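Local coordinates for Non-sulfated chondroitin lyase E66 (Autographa californica nucleopolyhedrovirus, PDB 3VSN), which cleaves non-sulfated chondroitin as a polysaccharide lyase of the occlusion-derived virus envelope and is essential for oral infection of the insect host, at residues Tyr44-Lys52 with Ile256-Tyr264; Met144-Thr152 with Ala164-Tyr175. One frame throughout, in Å; residues are numbered along the deposited sequence. Where two conformers were deposited one is given.

Interaction 1: residues Tyr44-Lys52 with Ile256-Tyr264; sequences YSFSQKAEK and INSYFTFAY
The aliphatic chain of Lys49 lies lengthwise over one face of the Phe260 ring: CG stands 3.7 Å from the ring centroid, 11° off the normal, a CH-pi contact. CG anti to the backbone N (chi1 -173°) and the extended chain beyond it bring CE to 3.7 Å from Phe260 CZ and carry the ammonium past the ring to a salt bridge with Glu146. Gln48 packs its CB on Phe260 CB at 3.8 Å, while its amide, turned 78° from the Tyr259 plane, sets NE2 at the edge of that ring, 3.9 Å from CE1; NE2 bonds to Asn311 O. Among direct polar contacts, Ser45 OG and Tyr264 OH lie 2.9 Å apart. Waters make further links. One accepts a hydrogen bond from Ser45 OG and donates to Gln48 OE1 and Phe260 O; another donates to Gln48 O and Ile256 O and accepts from Phe260 N; a third joins Gln48 OE1 to Tyr259 O and Ala263 N. Within the alpha/alpha toroid, the end of helix 29-48 is thus joined to the segment just after the proton donor Tyr254 by direct packing of the Lys49 methylenes on Phe260 and by water that satisfies backbone groups where 259-261 lack regular helical bonds.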
loop_
_atom_site.group_PDB
_atom_site.type_symbol
_atom_site.label_atom_id
_atom_site.label_comp_id
_atom_site.label_asym_id
_atom_site.label_seq_id
_atom_site.Cartn_x
_atom_site.Cartn_y
_atom_site.Cartn_z
ATOM N N TYR A 44 -15.043 15.382 0.079
ATOM C CA TYR A 44 -13.674 14.995 -0.251
ATOM C C TYR A 44 -12.928 14.409 0.952
ATOM O O TYR A 44 -12.300 13.351 0.848
ATOM C CB TYR A 44 -12.919 16.197 -0.823
ATOM C CG TYR A 44 -11.457 15.946 -1.088
ATOM C CD1 TYR A 44 -11.047 15.227 -2.206
ATOM C CD2 TYR A 44 -10.481 16.438 -0.220
ATOM C CE1 TYR A 44 -9.706 14.998 -2.449
ATOM C CE2 TYR A 44 -9.138 16.214 -0.458
ATOM C CZ TYR A 44 -8.760 15.497 -1.574
ATOM O OH TYR A 44 -7.428 15.274 -1.807
ATOM N N SER A 45 -13.006 15.100 2.088
ATOM C CA SER A 45 -12.349 14.656 3.319
ATOM C C SER A 45 -12.867 13.292 3.772
ATOM O O SER A 45 -12.088 12.415 4.144
ATOM C CB SER A 45 -12.548 15.687 4.431
ATOM O OG SER A 45 -11.890 15.279 5.617
ATOM N N PHE A 46 -14.186 13.131 3.724
ATOM C CA PHE A 46 -14.856 11.885 4.077
ATOM C C PHE A 46 -14.379 10.730 3.191
ATOM O O PHE A 46 -14.221 9.607 3.667
ATOM C CB PHE A 46 -16.367 12.082 3.940
ATOM C CG PHE A 46 -17.200 11.050 4.651
ATOM C CD1 PHE A 46 -17.066 10.834 6.024
ATOM C CD2 PHE A 46 -18.164 10.332 3.954
ATOM C CE1 PHE A 46 -17.860 9.899 6.674
ATOM C CE2 PHE A 46 -18.964 9.398 4.599
ATOM C CZ PHE A 46 -18.811 9.182 5.961
ATOM N N SER A 47 -14.126 11.017 1.913
ATOM C CA SER A 47 -13.618 10.001 0.977
ATOM C C SER A 47 -12.212 9.507 1.344
ATOM O O SER A 47 -11.800 8.431 0.913
ATOM C CB SER A 47 -13.673 10.498 -0.480
ATOM O OG SER A 47 -12.599 11.373 -0.792
ATOM N N GLN A 48 -11.497 10.287 2.153
ATOM C CA GLN A 48 -10.160 9.926 2.627
ATOM C C GLN A 48 -10.178 9.202 3.971
ATOM O O GLN A 48 -9.207 8.536 4.327
ATOM C CB GLN A 48 -9.281 11.170 2.761
ATOM C CG GLN A 48 -8.984 11.890 1.457
ATOM C CD GLN A 48 -8.031 13.054 1.653
ATOM O OE1 GLN A 48 -7.928 13.613 2.749
ATOM N NE2 GLN A 48 -7.324 13.424 0.591
ATOM N N LYS A 49 -11.278 9.344 4.710
ATOM C CA LYS A 49 -11.374 8.847 6.083
ATOM C C LYS A 49 -11.565 7.333 6.124
ATOM O O LYS A 49 -12.540 6.809 5.584
ATOM C CB LYS A 49 -12.519 9.555 6.824
ATOM C CG LYS A 49 -12.594 9.236 8.309
ATOM C CD LYS A 49 -13.749 9.971 8.979
ATOM C CE LYS A 49 -13.635 9.893 10.494
ATOM N NZ LYS A 49 -14.799 10.551 11.159
ATOM N N ALA A 50 -10.633 6.645 6.782
ATOM C CA ALA A 50 -10.623 5.180 6.830
ATOM C C ALA A 50 -11.830 4.589 7.564
ATOM O O ALA A 50 -12.476 3.670 7.060
ATOM C CB ALA A 50 -9.319 4.675 7.440
ATOM N N GLU A 51 -12.128 5.122 8.748
ATOM C CA GLU A 51 -13.224 4.614 9.578
ATOM C C GLU A 51 -14.470 5.473 9.386
ATOM O O GLU A 51 -14.499 6.641 9.791
ATOM C CB GLU A 51 -12.799 4.570 11.052
ATOM C CG GLU A 51 -11.614 3.645 11.310
ATOM C CD GLU A 51 -10.912 3.884 12.638
ATOM O OE1 GLU A 51 -11.248 4.847 13.367
ATOM O OE2 GLU A 51 -9.997 3.098 12.953
ATOM N N LYS A 52 -15.489 4.896 8.753
ATOM C CA LYS A 52 -16.711 5.633 8.421
ATOM C C LYS A 52 -17.857 4.719 8.004
ATOM O O LYS A 52 -17.648 3.542 7.708
ATOM C CB LYS A 52 -16.443 6.664 7.311
ATOM C CG LYS A 52 -15.920 6.090 5.997
ATOM C CD LYS A 52 -15.961 7.144 4.902
ATOM C CE LYS A 52 -15.569 6.575 3.546
ATOM N NZ LYS A 52 -14.098 6.402 3.416
ATOM N N ILE A 256 -2.576 5.414 6.406
ATOM C CA ILE A 256 -3.935 5.274 5.871
ATOM C C ILE A 256 -5.004 5.702 6.884
ATOM O O ILE A 256 -5.954 6.409 6.527
ATOM C CB ILE A 256 -4.210 3.842 5.348
ATOM C CG1 ILE A 256 -3.404 3.574 4.068
ATOM C CG2 ILE A 256 -5.697 3.626 5.080
ATOM C CD1 ILE A 256 -3.340 2.112 3.664
ATOM N N ASN A 257 -4.830 5.292 8.140
ATOM C CA ASN A 257 -5.825 5.543 9.189
ATOM C C ASN A 257 -6.005 7.005 9.581
ATOM O O ASN A 257 -7.105 7.416 9.953
ATOM C CB ASN A 257 -5.498 4.729 10.444
ATOM C CG ASN A 257 -6.186 3.387 10.459
ATOM O OD1 ASN A 257 -7.414 3.302 10.549
ATOM N ND2 ASN A 257 -5.400 2.320 10.369
ATOM N N SER A 258 -4.930 7.781 9.493
ATOM C CA SER A 258 -4.992 9.168 9.942
ATOM C C SER A 258 -4.762 10.187 8.827
ATOM O O SER A 258 -4.789 11.395 9.073
ATOM C CB SER A 258 -4.044 9.398 11.124
ATOM O OG SER A 258 -4.531 8.742 12.288
ATOM N N TYR A 259 -4.588 9.703 7.596
ATOM C CA TYR A 259 -4.329 10.593 6.456
ATOM C C TYR A 259 -5.315 11.757 6.319
ATOM O O TYR A 259 -4.899 12.880 6.022
ATOM C CB TYR A 259 -4.250 9.824 5.132
ATOM C CG TYR A 259 -3.676 10.647 3.997
ATOM C CD1 TYR A 259 -4.497 11.459 3.209
ATOM C CD2 TYR A 259 -2.311 10.618 3.712
ATOM C CE1 TYR A 259 -3.973 12.220 2.175
ATOM C CE2 TYR A 259 -1.779 11.374 2.677
ATOM C CZ TYR A 259 -2.613 12.170 1.913
ATOM O OH TYR A 259 -2.090 12.921 0.887
ATOM N N PHE A 260 -6.606 11.496 6.521
ATOM C CA PHE A 260 -7.625 12.529 6.325
ATOM C C PHE A 260 -7.430 13.746 7.243
ATOM O O PHE A 260 -7.859 14.848 6.908
ATOM C CB PHE A 260 -9.045 11.956 6.457
ATOM C CG PHE A 260 -9.539 11.866 7.873
ATOM C CD1 PHE A 260 -9.152 10.812 8.690
ATOM C CD2 PHE A 260 -10.396 12.836 8.389
ATOM C CE1 PHE A 260 -9.605 10.729 10.001
ATOM C CE2 PHE A 260 -10.850 12.758 9.699
ATOM C CZ PHE A 260 -10.452 11.702 10.505
ATOM N N THR A 261 -6.778 13.544 8.390
ATOM C CA THR A 261 -6.529 14.640 9.333
ATOM C C THR A 261 -5.502 15.650 8.814
ATOM O O THR A 261 -5.501 16.805 9.243
ATOM C CB THR A 261 -6.054 14.147 10.720
ATOM O OG1 THR A 261 -4.718 13.631 10.625
ATOM C CG2 THR A 261 -6.988 13.081 11.289
ATOM N N PHE A 262 -4.633 15.217 7.898
ATOM C CA PHE A 262 -3.505 16.050 7.470
ATOM C C PHE A 262 -3.947 17.379 6.866
ATOM O O PHE A 262 -3.354 18.417 7.159
ATOM C CB PHE A 262 -2.568 15.307 6.504
ATOM C CG PHE A 262 -1.951 14.053 7.078
ATOM C CD1 PHE A 262 -1.834 13.862 8.454
ATOM C CD2 PHE A 262 -1.453 13.071 6.226
ATOM C CE1 PHE A 262 -1.265 12.706 8.965
ATOM C CE2 PHE A 262 -0.876 11.917 6.734
ATOM C CZ PHE A 262 -0.782 11.733 8.103
ATOM N N ALA A 263 -4.996 17.338 6.041
ATOM C CA ALA A 263 -5.559 18.541 5.419
ATOM C C ALA A 263 -6.034 19.568 6.454
ATOM O O ALA A 263 -5.936 20.776 6.223
ATOM C CB ALA A 263 -6.696 18.173 4.476
ATOM N N TYR A 264 -6.546 19.082 7.585
ATOM C CA TYR A 264 -7.004 19.950 8.675
ATOM C C TYR A 264 -5.836 20.682 9.335
ATOM O O TYR A 264 -5.881 21.903 9.501
ATOM C CB TYR A 264 -7.795 19.152 9.718
ATOM C CG TYR A 264 -9.095 18.595 9.192
ATOM C CD1 TYR A 264 -10.283 19.313 9.315
ATOM C CD2 TYR A 264 -9.138 17.352 8.557
ATOM C CE1 TYR A 264 -11.479 18.806 8.830
ATOM C CE2 TYR A 264 -10.329 16.839 8.066
ATOM C CZ TYR A 264 -11.494 17.569 8.204
ATOM O OH TYR A 264 -12.678 17.062 7.717
HETATM O O HOH W 1 -9.161 15.311 4.659
HETATM O O HOH W 2 -7.653 8.603 6.589
HETATM O O HOH W 3 -5.701 14.880 4.317
HETATM O O HOH W 4 -10.243 6.982 10.016
#

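Interaction 2: residues Met144-Thr152 with Ala164-Tyr175; sequences MPEVFMNIT and AASLTRYWLGLY
Phe148 pushes its ring between Leu172, Thr168, Leu167 and Trp171, a knob in a hole on helix 164-175. CG anti to the carbonyl carbon (chi1 -80°) sends the ring across to the partner helix, where CZ comes to 3.7 Å from Trp171 CB and CE1 reaches the backbone O of Leu167. The hydroxyl of Thr168 sits at the ring edge, in plane, with OG1 3.5 Å from Phe148 CD1. Leu172, running past Phe148 in the opposite direction, places CD2 3.9 Å from Phe148 CD2 and also against CA and CB of Pro145. Farther along, the methyl CE of Met144 meets the Tyr175 ring obliquely.

Towards the other end the contact turns polar. Thr152 OG1 donates to Phe148 O at 2.8 Å, and Thr168 OG1 to Ala164 O at 2.9 Å, from above the carbonyl plane; in each case the backbone N of the same threonine reaches that oxygen from the other face, so each carbonyl is gripped twice within its own helix. Thr152 OG1 and Thr168 OG1 stand 2.9 Å apart between the helices. Thr152 CG2 rests on the backbone of Ala165, and the small Ala164 lets the chains approach to 5.0 Å between its CA and that of Thr152.

The helical segments run antiparallel, their axes 9.3 Å apart at 157°, as a helical hairpin of the alpha/alpha toroid. Helix 103-119 touches Phe148, Ala164 and Trp171; helix 189-205 packs against Pro145, Thr152 and Thr168, and helix 29-48 meets Met149 on the side of helix 138-154 away from the hairpin partner.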
loop_
_atom_site.group_PDB
_atom_site.type_symbol
_atom_site.label_atom_id
_atom_site.label_comp_id
_atom_site.label_asym_id
_atom_site.label_seq_id
_atom_site.Cartn_x
_atom_site.Cartn_y
_atom_site.Cartn_z
ATOM N N MET A 144 -16.496 10.082 18.975
ATOM C CA MET A 144 -17.507 11.002 19.507
ATOM C C MET A 144 -17.188 12.496 19.315
ATOM O O MET A 144 -18.062 13.246 18.888
ATOM C CB MET A 144 -17.823 10.693 20.972
ATOM C CG MET A 144 -19.040 11.434 21.509
ATOM S SD MET A 144 -19.250 11.164 23.276
ATOM C CE MET A 144 -17.909 12.154 23.941
ATOM N N PRO A 145 -15.946 12.936 19.618
ATOM C CA PRO A 145 -15.647 14.351 19.371
ATOM C C PRO A 145 -15.815 14.761 17.903
ATOM O O PRO A 145 -16.184 15.902 17.623
ATOM C CB PRO A 145 -14.190 14.481 19.818
ATOM C CG PRO A 145 -14.047 13.432 20.868
ATOM C CD PRO A 145 -14.830 12.271 20.319
ATOM N N GLU A 146 -15.566 13.826 16.985
ATOM C CA GLU A 146 -15.817 14.049 15.557
ATOM C C GLU A 146 -17.304 14.246 15.251
ATOM O O GLU A 146 -17.654 15.001 14.341
ATOM C CB GLU A 146 -15.217 12.917 14.711
ATOM C CG GLU A 146 -13.692 12.936 14.680
ATOM C CD GLU A 146 -13.060 11.686 14.079
ATOM O OE1 GLU A 146 -13.754 10.660 13.890
ATOM O OE2 GLU A 146 -11.844 11.729 13.801
ATOM N N VAL A 147 -18.172 13.580 16.014
ATOM C CA VAL A 147 -19.625 13.757 15.881
ATOM C C VAL A 147 -20.024 15.193 16.225
ATOM O O VAL A 147 -20.732 15.846 15.455
ATOM C CB VAL A 147 -20.416 12.760 16.760
ATOM C CG1 VAL A 147 -21.910 13.043 16.700
ATOM C CG2 VAL A 147 -20.139 11.331 16.321
ATOM N N PHE A 148 -19.551 15.677 17.374
ATOM C CA PHE A 148 -19.793 17.054 17.804
ATOM C C PHE A 148 -19.371 18.043 16.723
ATOM O O PHE A 148 -20.136 18.942 16.360
ATOM C CB PHE A 148 -19.050 17.355 19.109
ATOM C CG PHE A 148 -19.750 16.849 20.343
ATOM C CD1 PHE A 148 -20.612 17.680 21.057
ATOM C CD2 PHE A 148 -19.542 15.552 20.801
ATOM C CE1 PHE A 148 -21.257 17.223 22.196
ATOM C CE2 PHE A 148 -20.184 15.089 21.941
ATOM C CZ PHE A 148 -21.042 15.929 22.642
ATOM N N MET A 149 -18.160 17.852 16.200
ATOM C CA MET A 149 -17.609 18.737 15.184
ATOM C C MET A 149 -18.422 18.720 13.884
ATOM O O MET A 149 -18.798 19.777 13.376
ATOM C CB MET A 149 -16.143 18.387 14.912
ATOM C CG MET A 149 -15.477 19.300 13.898
ATOM S SD MET A 149 -13.743 18.890 13.674
ATOM C CE MET A 149 -13.242 20.200 12.570
ATOM N N ASN A 150 -18.696 17.525 13.360
ATOM C CA ASN A 150 -19.438 17.385 12.105
ATOM C C ASN A 150 -20.853 17.968 12.175
ATOM O O ASN A 150 -21.265 18.703 11.275
ATOM C CB ASN A 150 -19.480 15.924 11.643
ATOM C CG ASN A 150 -18.185 15.481 10.981
ATOM O OD1 ASN A 150 -17.211 15.137 11.654
ATOM N ND2 ASN A 150 -18.170 15.482 9.654
ATOM N N ILE A 151 -21.579 17.652 13.248
ATOM C CA ILE A 151 -22.949 18.146 13.427
ATOM C C ILE A 151 -22.976 19.673 13.548
ATOM O O ILE A 151 -23.717 20.341 12.824
ATOM C CB ILE A 151 -23.671 17.458 14.617
ATOM C CG1 ILE A 151 -23.908 15.978 14.296
ATOM C CG2 ILE A 151 -25.003 18.141 14.912
ATOM C CD1 ILE A 151 -24.575 15.171 15.395
ATOM N N THR A 152 -22.143 20.217 14.435
ATOM C CA THR A 152 -22.069 21.663 14.653
ATOM C C THR A 152 -21.781 22.444 13.359
ATOM O O THR A 152 -22.462 23.430 13.061
ATOM C CB THR A 152 -21.036 22.023 15.744
ATOM O OG1 THR A 152 -21.393 21.373 16.971
ATOM C CG2 THR A 152 -20.982 23.531 15.976
ATOM N N ALA A 164 -25.705 23.557 19.141
ATOM C CA ALA A 164 -24.675 22.570 18.805
ATOM C C ALA A 164 -23.293 23.049 19.245
ATOM O O ALA A 164 -22.527 22.288 19.839
ATOM C CB ALA A 164 -24.694 22.249 17.314
ATOM N N ALA A 165 -22.992 24.318 18.971
ATOM C CA ALA A 165 -21.726 24.922 19.388
ATOM C C ALA A 165 -21.560 24.933 20.907
ATOM O O ALA A 165 -20.474 24.653 21.412
ATOM C CB ALA A 165 -21.588 26.330 18.827
ATOM N N SER A 166 -22.634 25.253 21.628
ATOM C CA SER A 166 -22.596 25.297 23.094
ATOM C C SER A 166 -22.391 23.912 23.705
ATOM O O SER A 166 -21.629 23.753 24.662
ATOM C CB SER A 166 -23.864 25.952 23.651
ATOM O OG SER A 166 -23.934 27.308 23.240
ATOM N N LEU A 167 -23.071 22.914 23.147
ATOM C CA LEU A 167 -22.884 21.528 23.567
ATOM C C LEU A 167 -21.455 21.064 23.290
ATOM O O LEU A 167 -20.852 20.393 24.122
ATOM C CB LEU A 167 -23.896 20.603 22.886
ATOM C CG LEU A 167 -25.368 20.731 23.297
ATOM C CD1 LEU A 167 -26.240 19.825 22.442
ATOM C CD2 LEU A 167 -25.566 20.439 24.780
ATOM N N THR A 168 -20.919 21.441 22.128
ATOM C CA THR A 168 -19.530 21.128 21.774
ATOM C C THR A 168 -18.540 21.763 22.762
ATOM O O THR A 168 -17.682 21.070 23.309
ATOM C CB THR A 168 -19.214 21.534 20.315
ATOM O OG1 THR A 168 -20.037 20.767 19.427
ATOM C CG2 THR A 168 -17.744 21.276 19.974
ATOM N N ARG A 169 -18.680 23.066 23.000
ATOM C CA ARG A 169 -17.820 23.779 23.953
ATOM C C ARG A 169 -17.848 23.126 25.332
ATOM O O ARG A 169 -16.799 22.910 25.941
ATOM C CB ARG A 169 -18.214 25.259 24.058
ATOM C CG ARG A 169 -17.754 26.117 22.888
ATOM C CD ARG A 169 -17.995 27.598 23.147
ATOM N NE ARG A 169 -19.416 27.929 23.086
ATOM C CZ ARG A 169 -20.033 28.432 22.019
ATOM N NH1 ARG A 169 -21.329 28.682 22.076
ATOM N NH2 ARG A 169 -19.364 28.694 20.898
ATOM N N TYR A 170 -19.042 22.795 25.819
ATOM C CA TYR A 170 -19.150 22.197 27.142
ATOM C C TYR A 170 -18.646 20.756 27.212
ATOM O O TYR A 170 -17.800 20.437 28.041
ATOM C CB TYR A 170 -20.572 22.276 27.706
ATOM C CG TYR A 170 -20.618 21.763 29.130
ATOM C CD1 TYR A 170 -20.969 20.441 29.408
ATOM C CD2 TYR A 170 -20.263 22.591 30.194
ATOM C CE1 TYR A 170 -20.989 19.966 30.710
ATOM C CE2 TYR A 170 -20.278 22.125 31.498
ATOM C CZ TYR A 170 -20.640 20.818 31.750
ATOM O OH TYR A 170 -20.653 20.361 33.045
ATOM N N TRP A 171 -19.181 19.889 26.358
ATOM C CA TRP A 171 -18.904 18.458 26.470
ATOM C C TRP A 171 -17.518 18.060 26.044
ATOM O O TRP A 171 -16.931 17.140 26.625
ATOM C CB TRP A 171 -19.986 17.629 25.787
ATOM C CG TRP A 171 -21.265 17.662 26.586
ATOM C CD1 TRP A 171 -22.420 18.395 26.319
ATOM C CD2 TRP A 171 -21.536 16.969 27.853
ATOM N NE1 TRP A 171 -23.366 18.192 27.293
ATOM C CE2 TRP A 171 -22.901 17.347 28.243
ATOM C CE3 TRP A 171 -20.813 16.098 28.669
ATOM C CZ2 TRP A 171 -23.495 16.862 29.402
ATOM C CZ3 TRP A 171 -21.424 15.615 29.834
ATOM C CH2 TRP A 171 -22.733 15.988 30.190
ATOM N N LEU A 172 -16.968 18.756 25.054
ATOM C CA LEU A 172 -15.582 18.508 24.664
ATOM C C LEU A 172 -14.635 19.139 25.678
ATOM O O LEU A 172 -13.538 18.636 25.893
ATOM C CB LEU A 172 -15.290 18.973 23.232
ATOM C CG LEU A 172 -16.056 18.258 22.106
ATOM C CD1 LEU A 172 -15.389 18.517 20.763
ATOM C CD2 LEU A 172 -16.172 16.756 22.347
ATOM N N GLY A 173 -15.076 20.226 26.313
ATOM C CA GLY A 173 -14.344 20.812 27.437
ATOM C C GLY A 173 -14.102 19.786 28.530
ATOM O O GLY A 173 -13.044 19.776 29.160
ATOM N N LEU A 174 -15.082 18.909 28.735
ATOM C CA LEU A 174 -14.966 17.830 29.708
ATOM C C LEU A 174 -14.212 16.612 29.169
ATOM O O LEU A 174 -13.296 16.116 29.823
ATOM C CB LEU A 174 -16.346 17.400 30.214
ATOM C CG LEU A 174 -17.137 18.339 31.133
ATOM C CD1 LEU A 174 -18.463 17.686 31.483
ATOM C CD2 LEU A 174 -16.370 18.690 32.401
ATOM N N TYR A 175 -14.599 16.138 27.983
ATOM C CA TYR A 175 -14.098 14.862 27.457
ATOM C C TYR A 175 -12.811 14.956 26.641
ATOM O O TYR A 175 -12.108 13.959 26.463
ATOM C CB TYR A 175 -15.195 14.133 26.677
ATOM C CG TYR A 175 -16.146 13.406 27.593
ATOM C CD1 TYR A 175 -17.186 14.086 28.230
ATOM C CD2 TYR A 175 -15.989 12.045 27.852
ATOM C CE1 TYR A 175 -18.050 13.428 29.086
ATOM C CE2 TYR A 175 -16.853 11.375 28.706
ATOM C CZ TYR A 175 -17.880 12.073 29.318
ATOM O OH TYR A 175 -18.736 11.418 30.169
#

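Interactions 1 and 2 lie about 19 Å apart between their own centres and meet through Glu146. Its OE1 forms a salt bridge with Lys49 NZ at 2.9 Å, and its OE2 packs 3.6 Å from Phe260 CZ while pairing with Arg194, which in turn binds Glu51. Helix 138-154 therefore offers one face to 164-175 and another to the charged cluster beside 44-52. Interaction 1 is nearer the catalytic residues: the side chain of Asn257 is about 6 Å from that of the proton donor Tyr254, and the side chain of Glu51 about 8 Å from that of the proton acceptor Asn191. In interaction 2, the side chain of Pro145 is about 11 Å from that of Asn191.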